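Local coordinates for arabinan endo-1,5-alpha-l-arabinosidase A (Cellvibrio cellulosa, PDB 1GYH), which cleaves the alpha-1,5-arabinofuranosyl linkages of linear arabinan, releasing almost exclusively arabinotriose in the breakdown of plant cell walls, at residues Gly1-Val5 against Tyr312-Lys318; Gly138-Met142 against Leu153-Asn157; Ile172-Glu176 against Ser188-Glu192. All coordinates share one frame. Residues are numbered along the deposited sequence.

Contact 1 of 3, residues Gly1-Val5 against Tyr312-Lys318; sequences GAKQV and YISQRLK
The two chain termini of this five-bladed beta-propeller cross at the surface, where segment 1-5, an irregular lead-in to strand 11-15, lies obliquely across 312-318. Strand 315-316 adds in parallel to strand 38-44 at the outer edge of the first blade, while V5 makes a backbone hydrogen bond to L289 of the last blade, so the contact sits where the ring of blades closes. K3, Q4 and V5 are extended, as are I313 to L317, and G1 lies against L317 with their CA atoms 3.8 Å apart. The single backbone-backbone hydrogen bond between the two segments is R316 N to K3 O, 2.9 Å and nearly straight (166°); Q315 CA also approaches K3 O, at 3.6 Å. Further along, Q4 CA makes a CA-H...O contact of 3.3 Å with S314 O. The m chi1 and m chi2 of Q315 fold its amide back so that NE2 donates to S314 O of its own segment at 2.9 Å. Three waters bridge the segments: water 1 joins A2 O (2.7 Å) to Q315 NE2 (3.0 Å), water 2 joins K3 N (3.0 Å) to R316 O (2.7 Å), and water 3 joins Q4 OE1 (2.6 Å) to S314 N (3.0 Å). Q4 OE1 has K290 as a second partner, and the Y312 hydroxyl bonds to R36 O. Q4, m then t, brings CG within 4.0 Å of I313 CG2. With chi1 in p, S314 turns OG to accept from V5 N at 2.8 Å, with V5 CG1 3.4 Å from the same OG.

Contact 2 of 3, residues Gly138-Met142 against Leu153-Asn157; sequences GQVWM and LFKLN
V140-M142 and L153-K155 are extended antiparallel strands, their axes approaching to 4.7 Å and 143° between directions. M142 and F154 form a hydrogen-bonded pair (M142 N to F154 O 3.0 Å, F154 N to M142 O 2.9 Å); W141 and K155 are a non-hydrogen-bonded pair, CA atoms 4.6 Å apart. L156 N donates to V140 O at 2.9 Å, and water 4 bridges V140 N and L156 O, each 2.9 Å away. On the face of W141 and K155, K155 CB sits over the indole six-membered ring, 4.0 Å from its centroid; bent at chi3 (93°), K155 brings NZ to donate to Q139 OE1 at 2.8 Å, and D135 takes W141 NE1. L153 CD2 meets W141 CE3 at 3.8 Å. On the other face F154, chi1 p, receives M142 CB over its ring at 4.3 Å from the centroid, and M142 SD reaches F154 CZ at 3.8 Å, an oblique Met-aromatic contact. This is the central hairpin of a four-stranded antiparallel propeller blade, the third along the chain.

Contact 3 of 3, residues Ile172-Glu176 against Ser188-Glu192; sequences IAKLE and SAQIE
L175 has its CA-to-CB bond directed toward the facing segment; with chi1 m and chi2 t, CB rests 3.8 Å from A189 CB, and CD1 lies 3.7 Å from I191 CB and 3.8 Å from Q190 O. I191 is fully extended (t, t), which carries CD1 to A173 CB at 3.6 Å. The touching parts run antiparallel, 170° apart, with L175 and A189 in register at 4.9 Å between CA atoms. Here the outermost strand of the third propeller blade, 169-173, gives out beside the start of 191-199, the innermost strand of the fourth. Consecutive inverse gamma turns centred on A189 and Q190 lead into that strand; I191 N makes a weak 2.9 Å hydrogen bond to A189 O. Two waters join the segments: water 5 links E176 O (2.9 Å) with S188 OG (2.8 Å), and water 6 links E176 O (2.8 Å) with S188 N (2.9 Å). In E192 (chi1 p), probably the catalytic proton donor, hydrogen bonds join OE1 with S146 OG and OE2 with Y220 OH.

How the contacts relate
Contacts 2 and 3 are consecutive and share the third blade: strands 151-155 and 169-173 are neighbours in its sheet, and L153 CB packs on I172 CG2 at 3.9 Å. Their centres are 22 Å apart. Contact 1 encloses both along the chain and lies on the opposite side of the chain's centre, its own centre 36 Å from that of contact 2 and 34 Å from that of contact 3. Contact 3 holds E192, the probable catalytic acid, and its I191 side chain is about 7 Å from that of S146, a probable substrate-binding residue. In contact 2, M142 is about 12 Å from N126, another such residue, and in contact 1 R316 about 5 Å from D6, a third, all between side chains.

Contact 1 of 3, residues Gly1-Val5 against Tyr312-Lys318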
# COMPACT_ATOMS: atom_id res chain seq x y z
N GLY A 1 -21.35 13.44 8.06
CA GLY A 1 -21.62 12.46 7.19
C GLY A 1 -22.67 11.58 7.82
O GLY A 1 -23.82 11.90 7.60
N ALA A 2 -22.32 10.49 8.49
CA ALA A 2 -23.25 9.64 9.28
C ALA A 2 -22.80 8.19 9.42
O ALA A 2 -22.90 7.68 10.52
CB ALA A 2 -24.53 9.67 8.81
N LYS A 3 -22.34 7.54 8.33
CA LYS A 3 -21.65 6.22 8.37
C LYS A 3 -20.13 6.38 8.27
O LYS A 3 -19.69 7.34 7.68
CB LYS A 3 -22.08 5.34 7.17
CG LYS A 3 -23.38 4.61 7.38
CD LYS A 3 -23.65 3.67 6.17
CE LYS A 3 -25.09 3.73 5.68
NZ LYS A 3 -25.54 2.45 5.00
N GLN A 4 -19.35 5.42 8.77
CA GLN A 4 -17.89 5.45 8.56
C GLN A 4 -17.55 5.21 7.09
O GLN A 4 -18.33 4.53 6.36
CB GLN A 4 -17.18 4.41 9.44
CG GLN A 4 -17.28 4.75 10.89
CD GLN A 4 -16.51 3.85 11.82
OE1 GLN A 4 -15.31 3.50 11.61
NE2 GLN A 4 -17.18 3.51 12.92
N VAL A 5 -16.43 5.77 6.64
CA VAL A 5 -16.02 5.50 5.29
C VAL A 5 -15.36 4.13 5.08
O VAL A 5 -14.44 3.70 5.80
CB VAL A 5 -15.37 6.71 4.52
CG1 VAL A 5 -15.16 7.97 5.31
CG2 VAL A 5 -14.26 6.34 3.67
N TYR A 312 -11.12 6.60 16.52
CA TYR A 312 -11.06 7.25 15.19
C TYR A 312 -12.30 6.79 14.40
O TYR A 312 -12.47 5.59 14.10
CB TYR A 312 -9.81 6.98 14.39
CG TYR A 312 -9.93 7.57 13.01
CD1 TYR A 312 -9.55 8.89 12.77
CD2 TYR A 312 -10.50 6.84 11.95
CE1 TYR A 312 -9.69 9.46 11.51
CE2 TYR A 312 -10.65 7.42 10.69
CZ TYR A 312 -10.25 8.72 10.47
OH TYR A 312 -10.42 9.31 9.23
N ILE A 313 -13.18 7.74 14.14
CA ILE A 313 -14.50 7.52 13.49
C ILE A 313 -14.68 8.47 12.29
O ILE A 313 -15.15 9.59 12.43
CB ILE A 313 -15.66 7.66 14.50
CG1 ILE A 313 -15.53 6.64 15.60
CG2 ILE A 313 -17.04 7.40 13.81
CD1 ILE A 313 -16.53 6.81 16.77
N SER A 314 -14.30 8.00 11.10
CA SER A 314 -14.51 8.73 9.87
C SER A 314 -16.01 8.89 9.64
O SER A 314 -16.82 8.14 10.22
CB SER A 314 -13.84 8.05 8.65
OG SER A 314 -14.41 6.77 8.35
N GLN A 315 -16.35 9.88 8.83
CA GLN A 315 -17.73 10.20 8.46
C GLN A 315 -17.79 10.44 6.94
O GLN A 315 -17.08 11.28 6.39
CB GLN A 315 -18.25 11.43 9.22
CG GLN A 315 -18.31 11.32 10.78
CD GLN A 315 -19.48 10.47 11.34
OE1 GLN A 315 -20.47 11.01 11.83
NE2 GLN A 315 -19.34 9.14 11.30
N ARG A 316 -18.67 9.70 6.27
CA ARG A 316 -18.93 9.91 4.84
C ARG A 316 -19.99 10.99 4.62
O ARG A 316 -21.17 10.81 4.94
CB ARG A 316 -19.34 8.60 4.16
CG ARG A 316 -19.82 8.76 2.73
CD ARG A 316 -18.75 9.06 1.75
NE ARG A 316 -19.27 9.16 0.39
CZ ARG A 316 -19.47 8.12 -0.44
NH1 ARG A 316 -19.19 6.86 -0.08
NH2 ARG A 316 -19.94 8.37 -1.64
N LEU A 317 -19.54 12.10 4.04
CA LEU A 317 -20.36 13.27 3.72
C LEU A 317 -21.23 13.02 2.48
O LEU A 317 -20.86 12.27 1.59
CB LEU A 317 -19.46 14.48 3.44
CG LEU A 317 -18.73 15.14 4.63
CD1 LEU A 317 -17.70 16.16 4.08
CD2 LEU A 317 -19.72 15.82 5.57
N LYS A 318 -22.38 13.69 2.42
CA LYS A 318 -23.16 13.75 1.15
C LYS A 318 -22.42 14.53 0.06
O LYS A 318 -21.68 15.49 0.33
CB LYS A 318 -24.53 14.40 1.37
CG LYS A 318 -25.27 13.95 2.66
CD LYS A 318 -25.14 12.42 2.93
CE LYS A 318 -25.11 12.05 4.44
NZ LYS A 318 -25.74 10.68 4.71
OXT LYS A 318 -22.52 14.20 -1.14
O HOH W 1 -21.24 7.25 12.66
O HOH W 2 -22.72 8.76 5.67
O HOH W 3 -13.67 5.14 10.33

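Contact 2 of 3, residues Gly138-Met142 against Leu153-Asn157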
# COMPACT_ATOMS: atom_id res chain seq x y z
N GLY A 138 19.42 11.12 -3.92
CA GLY A 138 18.75 11.57 -5.13
C GLY A 138 18.01 10.46 -5.92
O GLY A 138 17.64 10.66 -7.10
N GLN A 139 17.81 9.29 -5.31
CA GLN A 139 17.23 8.14 -6.03
C GLN A 139 15.83 7.85 -5.51
O GLN A 139 15.53 8.11 -4.33
CB GLN A 139 18.13 6.90 -5.91
CG GLN A 139 19.55 7.12 -6.44
CD GLN A 139 20.50 5.91 -6.25
OE1 GLN A 139 21.13 5.47 -7.22
NE2 GLN A 139 20.65 5.41 -5.01
N VAL A 140 14.96 7.32 -6.39
CA VAL A 140 13.59 6.95 -6.02
C VAL A 140 13.38 5.48 -6.34
O VAL A 140 13.83 5.00 -7.39
CB VAL A 140 12.56 7.84 -6.73
CG1 VAL A 140 11.18 7.50 -6.25
CG2 VAL A 140 12.83 9.31 -6.43
N TRP A 141 12.75 4.78 -5.41
CA TRP A 141 12.58 3.32 -5.45
C TRP A 141 11.09 2.92 -5.35
O TRP A 141 10.29 3.61 -4.72
CB TRP A 141 13.36 2.67 -4.30
CG TRP A 141 14.86 2.99 -4.22
CD1 TRP A 141 15.45 4.13 -3.69
CD2 TRP A 141 15.95 2.16 -4.66
NE1 TRP A 141 16.82 4.05 -3.81
CE2 TRP A 141 17.15 2.85 -4.37
CE3 TRP A 141 16.03 0.89 -5.25
CZ2 TRP A 141 18.40 2.32 -4.68
CZ3 TRP A 141 17.25 0.37 -5.56
CH2 TRP A 141 18.44 1.08 -5.27
N MET A 142 10.74 1.79 -5.96
CA MET A 142 9.45 1.14 -5.71
C MET A 142 9.64 -0.16 -4.97
O MET A 142 10.47 -1.00 -5.37
CB MET A 142 8.71 0.88 -7.05
CG MET A 142 7.37 0.15 -6.85
SD MET A 142 6.46 -0.24 -8.39
CE MET A 142 5.98 1.41 -8.92
N LEU A 153 12.23 -4.57 -4.11
CA LEU A 153 12.54 -3.16 -4.24
C LEU A 153 13.36 -2.95 -5.48
O LEU A 153 14.35 -3.63 -5.67
CB LEU A 153 13.37 -2.70 -3.01
CG LEU A 153 13.68 -1.21 -2.92
CD1 LEU A 153 12.48 -0.45 -2.36
CD2 LEU A 153 15.00 -0.91 -2.10
N PHE A 154 13.01 -2.00 -6.33
CA PHE A 154 13.83 -1.72 -7.49
C PHE A 154 13.93 -0.25 -7.76
O PHE A 154 13.05 0.52 -7.38
CB PHE A 154 13.38 -2.47 -8.80
CG PHE A 154 12.07 -2.00 -9.36
CD1 PHE A 154 10.88 -2.57 -8.91
CD2 PHE A 154 12.00 -1.02 -10.34
CE1 PHE A 154 9.67 -2.14 -9.36
CE2 PHE A 154 10.75 -0.59 -10.84
CZ PHE A 154 9.59 -1.16 -10.34
N LYS A 155 15.01 0.14 -8.42
CA LYS A 155 15.25 1.55 -8.73
C LYS A 155 14.43 2.07 -9.93
O LYS A 155 14.37 1.43 -11.01
CB LYS A 155 16.73 1.80 -8.91
CG LYS A 155 17.11 3.29 -8.92
CD LYS A 155 18.63 3.46 -8.58
CE LYS A 155 19.50 3.51 -9.74
NZ LYS A 155 21.00 3.60 -9.30
N LEU A 156 13.76 3.22 -9.74
CA LEU A 156 12.93 3.82 -10.81
C LEU A 156 13.75 4.75 -11.68
O LEU A 156 14.77 5.29 -11.22
CB LEU A 156 11.75 4.60 -10.22
CG LEU A 156 10.64 3.70 -9.66
CD1 LEU A 156 9.73 4.46 -8.73
CD2 LEU A 156 9.83 3.05 -10.82
N ASN A 157 13.34 4.90 -12.94
CA ASN A 157 14.00 5.78 -13.88
C ASN A 157 13.69 7.23 -13.53
O ASN A 157 12.97 7.49 -12.58
CB ASN A 157 13.65 5.47 -15.38
CG ASN A 157 12.20 5.79 -15.75
OD1 ASN A 157 11.40 6.11 -14.89
ND2 ASN A 157 11.87 5.66 -17.03
O HOH W 4 15.94 6.85 -9.03

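Contact 3 of 3, residues Ile172-Glu176 against Ser188-Glu192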
# COMPACT_ATOMS: atom_id res chain seq x y z
N ILE A 172 13.57 -7.66 -0.04
CA ILE A 172 13.47 -6.98 1.26
C ILE A 172 12.72 -7.77 2.33
O ILE A 172 13.01 -7.62 3.51
CB ILE A 172 12.95 -5.50 1.12
CG1 ILE A 172 11.52 -5.42 0.50
CG2 ILE A 172 13.99 -4.65 0.34
CD1 ILE A 172 10.86 -4.01 0.43
N ALA A 173 11.76 -8.64 1.95
CA ALA A 173 11.11 -9.50 2.91
C ALA A 173 10.57 -10.75 2.21
O ALA A 173 10.11 -10.64 1.09
CB ALA A 173 9.98 -8.80 3.62
N LYS A 174 10.58 -11.87 2.92
CA LYS A 174 10.20 -13.18 2.35
C LYS A 174 9.73 -14.11 3.44
O LYS A 174 10.18 -14.01 4.61
CB LYS A 174 11.42 -13.85 1.66
CG LYS A 174 12.07 -13.15 0.47
CD LYS A 174 13.22 -14.04 -0.05
CE LYS A 174 14.46 -13.37 -0.51
NZ LYS A 174 15.59 -14.38 -0.75
N LEU A 175 8.82 -15.03 3.09
CA LEU A 175 8.51 -16.18 3.92
C LEU A 175 8.76 -17.48 3.11
O LEU A 175 8.98 -17.42 1.90
CB LEU A 175 7.09 -16.13 4.43
CG LEU A 175 6.74 -14.96 5.36
CD1 LEU A 175 5.23 -14.82 5.57
CD2 LEU A 175 7.44 -15.20 6.69
N GLU A 176 8.76 -18.63 3.79
CA GLU A 176 9.29 -19.88 3.22
C GLU A 176 8.46 -20.29 1.99
O GLU A 176 7.25 -20.12 1.98
CB GLU A 176 9.29 -21.00 4.25
CG GLU A 176 9.91 -22.33 3.80
CD GLU A 176 11.36 -22.20 3.38
OE1 GLU A 176 12.24 -22.23 4.29
OE2 GLU A 176 11.64 -22.06 2.16
N SER A 188 2.17 -20.58 0.60
CA SER A 188 1.86 -20.41 2.02
C SER A 188 2.53 -19.18 2.65
O SER A 188 2.35 -18.93 3.84
CB SER A 188 2.30 -21.65 2.80
OG SER A 188 3.70 -21.86 2.66
N ALA A 189 3.29 -18.44 1.85
CA ALA A 189 3.98 -17.22 2.28
C ALA A 189 2.97 -16.03 2.35
O ALA A 189 2.82 -15.27 1.39
CB ALA A 189 5.11 -16.95 1.33
N GLN A 190 2.24 -15.91 3.46
CA GLN A 190 1.18 -14.92 3.61
C GLN A 190 1.82 -13.60 4.06
O GLN A 190 1.79 -13.25 5.25
CB GLN A 190 0.10 -15.40 4.58
CG GLN A 190 -0.52 -16.80 4.20
CD GLN A 190 -1.44 -17.43 5.21
OE1 GLN A 190 -2.05 -18.50 4.91
NE2 GLN A 190 -1.59 -16.81 6.37
N ILE A 191 2.43 -12.92 3.09
CA ILE A 191 3.08 -11.63 3.26
C ILE A 191 2.81 -10.77 2.07
O ILE A 191 2.95 -11.22 0.92
CB ILE A 191 4.65 -11.78 3.47
CG1 ILE A 191 5.28 -10.39 3.67
CG2 ILE A 191 5.38 -12.55 2.31
CD1 ILE A 191 6.75 -10.40 3.98
N GLU A 192 2.42 -9.52 2.30
CA GLU A 192 2.17 -8.58 1.19
C GLU A 192 2.20 -7.11 1.63
O GLU A 192 2.26 -6.80 2.81
CB GLU A 192 0.79 -8.88 0.50
CG GLU A 192 -0.44 -8.61 1.35
CD GLU A 192 -1.75 -9.07 0.72
OE1 GLU A 192 -1.71 -9.71 -0.39
OE2 GLU A 192 -2.82 -8.81 1.34
O HOH W 5 5.39 -20.23 4.14
O HOH W 6 5.04 -20.68 0.29